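Local coordinates for protein nisin leader peptide-processing serine protease NisP (Lactococcus lactis subsp. lactis, PDB 4MZD) that is a subtilisin-like serine protease that removes the leader peptide from the lantibiotic nisin during its biosynthesis, at residues Tyr77-Gln89 and Arg393-Asn405. Residues are numbered along the deposited sequence; the frame is centred on the assembly and turned at random. Where two conformers were deposited one is given.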
loop_
_atom_site.group_PDB
_atom_site.type_symbol
_atom_site.label_atom_id
_atom_site.label_comp_id
_atom_site.label_asym_id
_atom_site.label_seq_id
_atom_site.Cartn_x
_atom_site.Cartn_y
_atom_site.Cartn_z
ATOM N N TYR A 77 15.111 -7.638 -6.062
ATOM C CA TYR A 77 15.600 -7.384 -4.714
ATOM C C TYR A 77 14.902 -8.267 -3.667
ATOM O O TYR A 77 15.544 -8.836 -2.787
ATOM C CB TYR A 77 15.427 -5.904 -4.369
ATOM C CG TYR A 77 16.093 -5.492 -3.083
ATOM C CD1 TYR A 77 17.374 -4.961 -3.084
ATOM C CD2 TYR A 77 15.438 -5.625 -1.865
ATOM C CE1 TYR A 77 17.984 -4.578 -1.902
ATOM C CE2 TYR A 77 16.036 -5.249 -0.687
ATOM C CZ TYR A 77 17.311 -4.726 -0.709
ATOM O OH TYR A 77 17.907 -4.355 0.474
ATOM N N VAL A 78 13.584 -8.386 -3.759
ATOM C CA VAL A 78 12.840 -9.121 -2.733
ATOM C C VAL A 78 12.668 -10.619 -3.006
ATOM O O VAL A 78 12.291 -11.371 -2.099
ATOM C CB VAL A 78 11.455 -8.490 -2.438
ATOM C CG1 VAL A 78 11.619 -7.076 -1.909
ATOM C CG2 VAL A 78 10.564 -8.508 -3.674
ATOM N N THR A 79 12.956 -11.047 -4.240
ATOM C CA THR A 79 12.798 -12.446 -4.642
ATOM C C THR A 79 14.124 -13.198 -4.787
ATOM O O THR A 79 14.122 -14.359 -5.185
ATOM C CB THR A 79 12.087 -12.569 -6.016
ATOM O OG1 THR A 79 12.901 -11.961 -7.028
ATOM C CG2 THR A 79 10.692 -11.949 -5.998
ATOM N N ASN A 80 15.234 -12.540 -4.463
ATOM C CA ASN A 80 16.560 -13.078 -4.751
ATOM C C ASN A 80 16.688 -13.392 -6.233
ATOM O O ASN A 80 16.964 -14.528 -6.629
ATOM C CB ASN A 80 16.862 -14.319 -3.915
ATOM C CG ASN A 80 17.139 -13.986 -2.472
ATOM O OD1 ASN A 80 17.220 -12.815 -2.098
ATOM N ND2 ASN A 80 17.302 -15.015 -1.650
ATOM N N ASN A 81 16.470 -12.364 -7.043
ATOM C CA ASN A 81 16.542 -12.487 -8.493
ATOM C C ASN A 81 15.779 -13.699 -9.015
ATOM O O ASN A 81 16.289 -14.504 -9.802
ATOM C CB ASN A 81 17.988 -12.465 -9.001
ATOM C CG ASN A 81 18.076 -12.052 -10.456
ATOM O OD1 ASN A 81 17.053 -11.843 -11.112
ATOM N ND2 ASN A 81 19.296 -11.915 -10.969
ATOM N N GLY A 82 14.540 -13.813 -8.557
ATOM C CA GLY A 82 13.615 -14.805 -9.066
ATOM C C GLY A 82 13.552 -16.114 -8.306
ATOM O O GLY A 82 12.681 -16.933 -8.580
ATOM N N GLU A 83 14.452 -16.323 -7.348
ATOM C CA GLU A 83 14.476 -17.585 -6.623
ATOM C C GLU A 83 13.132 -17.919 -5.986
ATOM O O GLU A 83 12.704 -19.071 -5.996
ATOM C CB GLU A 83 15.552 -17.587 -5.532
ATOM C CG GLU A 83 15.614 -18.925 -4.795
ATOM C CD GLU A 83 16.550 -18.938 -3.602
ATOM O OE1 GLU A 83 17.168 -17.895 -3.307
ATOM O OE2 GLU A 83 16.663 -20.005 -2.956
ATOM N N SER A 84 12.469 -16.924 -5.405
ATOM C CA SER A 84 11.277 -17.218 -4.622
ATOM C C SER A 84 10.151 -17.834 -5.452
ATOM O O SER A 84 9.364 -18.625 -4.936
ATOM C CB SER A 84 10.785 -15.971 -3.884
ATOM O OG SER A 84 10.442 -14.945 -4.792
ATOM N N TYR A 85 10.068 -17.472 -6.729
ATOM C CA TYR A 85 8.985 -17.963 -7.576
ATOM C C TYR A 85 8.983 -19.479 -7.676
ATOM O O TYR A 85 7.923 -20.096 -7.704
ATOM C CB TYR A 85 9.070 -17.366 -8.976
ATOM C CG TYR A 85 8.948 -15.869 -9.005
ATOM C CD1 TYR A 85 7.938 -15.219 -8.307
ATOM C CD2 TYR A 85 9.848 -15.104 -9.728
ATOM C CE1 TYR A 85 7.830 -13.847 -8.331
ATOM C CE2 TYR A 85 9.743 -13.734 -9.766
ATOM C CZ TYR A 85 8.729 -13.108 -9.072
ATOM O OH TYR A 85 8.635 -11.738 -9.109
ATOM N N ALA A 86 10.169 -20.072 -7.744
ATOM C CA ALA A 86 10.292 -21.513 -7.899
ATOM C C ALA A 86 9.981 -22.260 -6.608
ATOM O O ALA A 86 9.751 -23.465 -6.626
ATOM C CB ALA A 86 11.682 -21.876 -8.396
ATOM N N LEU A 87 9.976 -21.544 -5.490
ATOM C CA LEU A 87 9.785 -22.178 -4.190
ATOM C C LEU A 87 8.331 -22.495 -3.859
ATOM O O LEU A 87 8.061 -23.436 -3.117
ATOM C CB LEU A 87 10.392 -21.329 -3.070
ATOM C CG LEU A 87 11.904 -21.120 -3.132
ATOM C CD1 LEU A 87 12.373 -20.304 -1.937
ATOM C CD2 LEU A 87 12.639 -22.450 -3.201
ATOM N N TYR A 88 7.397 -21.710 -4.391
ATOM C CA TYR A 88 5.994 -21.881 -4.036
ATOM C C TYR A 88 5.024 -21.290 -5.055
ATOM O O TYR A 88 5.209 -20.169 -5.527
ATOM C CB TYR A 88 5.704 -21.278 -2.653
ATOM C CG TYR A 88 4.328 -21.649 -2.176
ATOM C CD1 TYR A 88 4.058 -22.947 -1.772
ATOM C CD2 TYR A 88 3.288 -20.724 -2.166
ATOM C CE1 TYR A 88 2.803 -23.322 -1.367
ATOM C CE2 TYR A 88 2.020 -21.088 -1.755
ATOM C CZ TYR A 88 1.787 -22.393 -1.357
ATOM O OH TYR A 88 0.537 -22.791 -0.948
ATOM N N GLN A 89 3.983 -22.055 -5.372
ATOM C CA GLN A 89 2.900 -21.614 -6.245
ATOM C C GLN A 89 1.595 -21.646 -5.459
ATOM O O GLN A 89 1.195 -22.700 -4.973
ATOM C CB GLN A 89 2.793 -22.547 -7.456
ATOM C CG GLN A 89 1.452 -22.504 -8.162
ATOM C CD GLN A 89 1.185 -21.171 -8.808
ATOM O OE1 GLN A 89 2.063 -20.598 -9.456
ATOM N NE2 GLN A 89 -0.030 -20.661 -8.635
ATOM N N ARG A 393 14.208 -3.657 9.103
ATOM C CA ARG A 393 13.688 -4.909 8.594
ATOM C C ARG A 393 13.228 -4.715 7.161
ATOM O O ARG A 393 12.472 -3.793 6.854
ATOM C CB ARG A 393 12.522 -5.413 9.445
ATOM C CG ARG A 393 12.927 -6.061 10.750
ATOM C CD ARG A 393 11.704 -6.644 11.416
ATOM N NE ARG A 393 10.677 -5.626 11.604
ATOM C CZ ARG A 393 10.239 -5.222 12.791
ATOM N NH1 ARG A 393 10.729 -5.763 13.899
ATOM N NH2 ARG A 393 9.303 -4.287 12.868
ATOM N N VAL A 394 13.695 -5.586 6.283
ATOM C CA VAL A 394 13.284 -5.530 4.891
ATOM C C VAL A 394 12.669 -6.854 4.462
ATOM O O VAL A 394 12.991 -7.912 4.998
ATOM C CB VAL A 394 14.448 -5.166 3.953
ATOM C CG1 VAL A 394 14.996 -3.781 4.288
ATOM C CG2 VAL A 394 15.542 -6.221 4.022
ATOM N N LEU A 395 11.753 -6.778 3.506
ATOM C CA LEU A 395 11.101 -7.958 2.955
ATOM C C LEU A 395 12.095 -8.819 2.186
ATOM O O LEU A 395 12.828 -8.324 1.326
ATOM C CB LEU A 395 9.979 -7.535 2.009
ATOM C CG LEU A 395 9.226 -8.690 1.344
ATOM C CD1 LEU A 395 8.415 -9.477 2.370
ATOM C CD2 LEU A 395 8.327 -8.158 0.244
ATOM N N ASN A 396 12.105 -10.108 2.501
ATOM C CA ASN A 396 12.869 -11.084 1.742
ATOM C C ASN A 396 11.992 -12.313 1.625
ATOM O O ASN A 396 11.759 -13.022 2.605
ATOM C CB ASN A 396 14.193 -11.417 2.424
ATOM C CG ASN A 396 15.047 -12.347 1.591
ATOM O OD1 ASN A 396 14.689 -13.501 1.372
ATOM N ND2 ASN A 396 16.178 -11.845 1.113
ATOM N N ILE A 397 11.478 -12.547 0.423
ATOM C CA ILE A 397 10.447 -13.558 0.248
ATOM C C ILE A 397 10.996 -14.972 0.399
ATOM O O ILE A 397 10.306 -15.852 0.906
ATOM C CB ILE A 397 9.690 -13.369 -1.081
ATOM C CG1 ILE A 397 9.098 -11.958 -1.125
ATOM C CG2 ILE A 397 8.605 -14.423 -1.231
ATOM C CD1 ILE A 397 8.330 -11.638 -2.382
ATOM N N VAL A 398 12.239 -15.190 -0.022
ATOM C CA VAL A 398 12.859 -16.487 0.204
ATOM C C VAL A 398 12.928 -16.805 1.703
ATOM O O VAL A 398 12.568 -17.908 2.131
ATOM C CB VAL A 398 14.243 -16.584 -0.467
ATOM C CG1 VAL A 398 14.947 -17.862 -0.039
ATOM C CG2 VAL A 398 14.089 -16.528 -1.984
ATOM N N ASP A 399 13.373 -15.839 2.504
ATOM C CA ASP A 399 13.442 -16.044 3.950
ATOM C C ASP A 399 12.057 -16.313 4.525
ATOM O O ASP A 399 11.885 -17.168 5.398
ATOM C CB ASP A 399 14.045 -14.833 4.662
ATOM C CG ASP A 399 15.535 -14.697 4.443
ATOM O OD1 ASP A 399 16.174 -15.646 3.940
ATOM O OD2 ASP A 399 16.074 -13.633 4.801
ATOM N N LEU A 400 11.069 -15.577 4.032
ATOM C CA LEU A 400 9.717 -15.705 4.539
ATOM C C LEU A 400 9.144 -17.085 4.221
ATOM O O LEU A 400 8.581 -17.746 5.094
ATOM C CB LEU A 400 8.850 -14.606 3.942
ATOM C CG LEU A 400 7.472 -14.434 4.562
ATOM C CD1 LEU A 400 7.593 -14.157 6.050
ATOM C CD2 LEU A 400 6.747 -13.303 3.861
ATOM N N LEU A 401 9.293 -17.524 2.973
ATOM C CA LEU A 401 8.808 -18.838 2.556
ATOM C C LEU A 401 9.512 -19.958 3.314
ATOM O O LEU A 401 8.883 -20.935 3.719
ATOM C CB LEU A 401 8.986 -19.032 1.048
ATOM C CG LEU A 401 8.035 -18.241 0.144
ATOM C CD1 LEU A 401 8.508 -18.295 -1.305
ATOM C CD2 LEU A 401 6.608 -18.748 0.272
ATOM N N ASN A 402 10.819 -19.824 3.501
ATOM C CA ASN A 402 11.575 -20.839 4.226
ATOM C C ASN A 402 11.212 -20.912 5.711
ATOM O O ASN A 402 11.275 -21.980 6.313
ATOM C CB ASN A 402 13.080 -20.640 4.026
ATOM C CG ASN A 402 13.534 -21.032 2.632
ATOM O OD1 ASN A 402 12.903 -21.861 1.974
ATOM N ND2 ASN A 402 14.635 -20.448 2.179
ATOM N N GLY A 403 10.838 -19.776 6.293
ATOM C CA GLY A 403 10.318 -19.735 7.650
ATOM C C GLY A 403 11.185 -20.404 8.705
ATOM O O GLY A 403 10.692 -21.184 9.524
ATOM N N LYS A 404 12.475 -20.084 8.704
ATOM C CA LYS A 404 13.404 -20.662 9.673
ATOM C C LYS A 404 12.962 -20.435 11.118
ATOM O O LYS A 404 13.093 -21.321 11.966
ATOM C CB LYS A 404 14.811 -20.098 9.470
ATOM C CG LYS A 404 15.765 -20.389 10.617
ATOM C CD LYS A 404 17.128 -19.753 10.387
ATOM C CE LYS A 404 18.040 -19.959 11.581
ATOM N NZ LYS A 404 18.146 -21.399 11.935
ATOM N N ASN A 405 12.465 -19.238 11.403
ATOM C CA ASN A 405 11.959 -18.932 12.737
ATOM C C ASN A 405 10.453 -19.143 12.812
ATOM O O ASN A 405 9.688 -18.406 12.193
ATOM C CB ASN A 405 12.314 -17.498 13.137
ATOM C CG ASN A 405 13.807 -17.290 13.299
ATOM O OD1 ASN A 405 14.524 -18.166 13.792
ATOM N ND2 ASN A 405 14.287 -16.125 12.876
HETATM O O HOH W 1 15.438 -8.782 0.382
HETATM O O HOH W 2 14.142 -13.483 -1.408
HETATM O O HOH W 3 17.538 -15.064 1.232
HETATM O O HOH W 4 15.971 -21.194 -0.504
#
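Val398 has CG1 anti to its backbone N (chi1 172°), which leaves CG2 anti to the carbonyl carbon and directed into the bend of 77-89, where Asn80, with CG beside its own backbone N, and the extended Glu83 close over it. This joins the N-terminal end of the subtilisin-like fold to helix 397-402: helix 73-79, a type I' turn from Asn80 to Glu83 and helix 83-87 lie against it, helices 83-87 and 397-402 running nearly parallel, at 25°. Val398 CG2 comes 3.6 Å from Glu83 OE1, while a weak hydrogen bond from Asn80 ND2 to the same OE1 ties the two polar side chains together beside Val398. Farther along, Leu87 CD1 packs crosswise on Val398 CG1, and Leu401 sets CD1 on Leu87 CB and Ser84 O and CD2 on Tyr88 CB; the Tyr88 hydroxyl is hydrogen-bonded to Asp368. Asn396 is the N-cap of helix 397-402, its OD1 accepting from Asp399 N at 2.9 Å. Leu395, against Val78, also touches helix 356-370. The one direct hydrogen bond across the contact, Ile397 N to Val78 O, is 2.9 Å long and nearly straight (167°). A water donates to the same Val78 O and accepts from Val398 N, both at 2.9 Å.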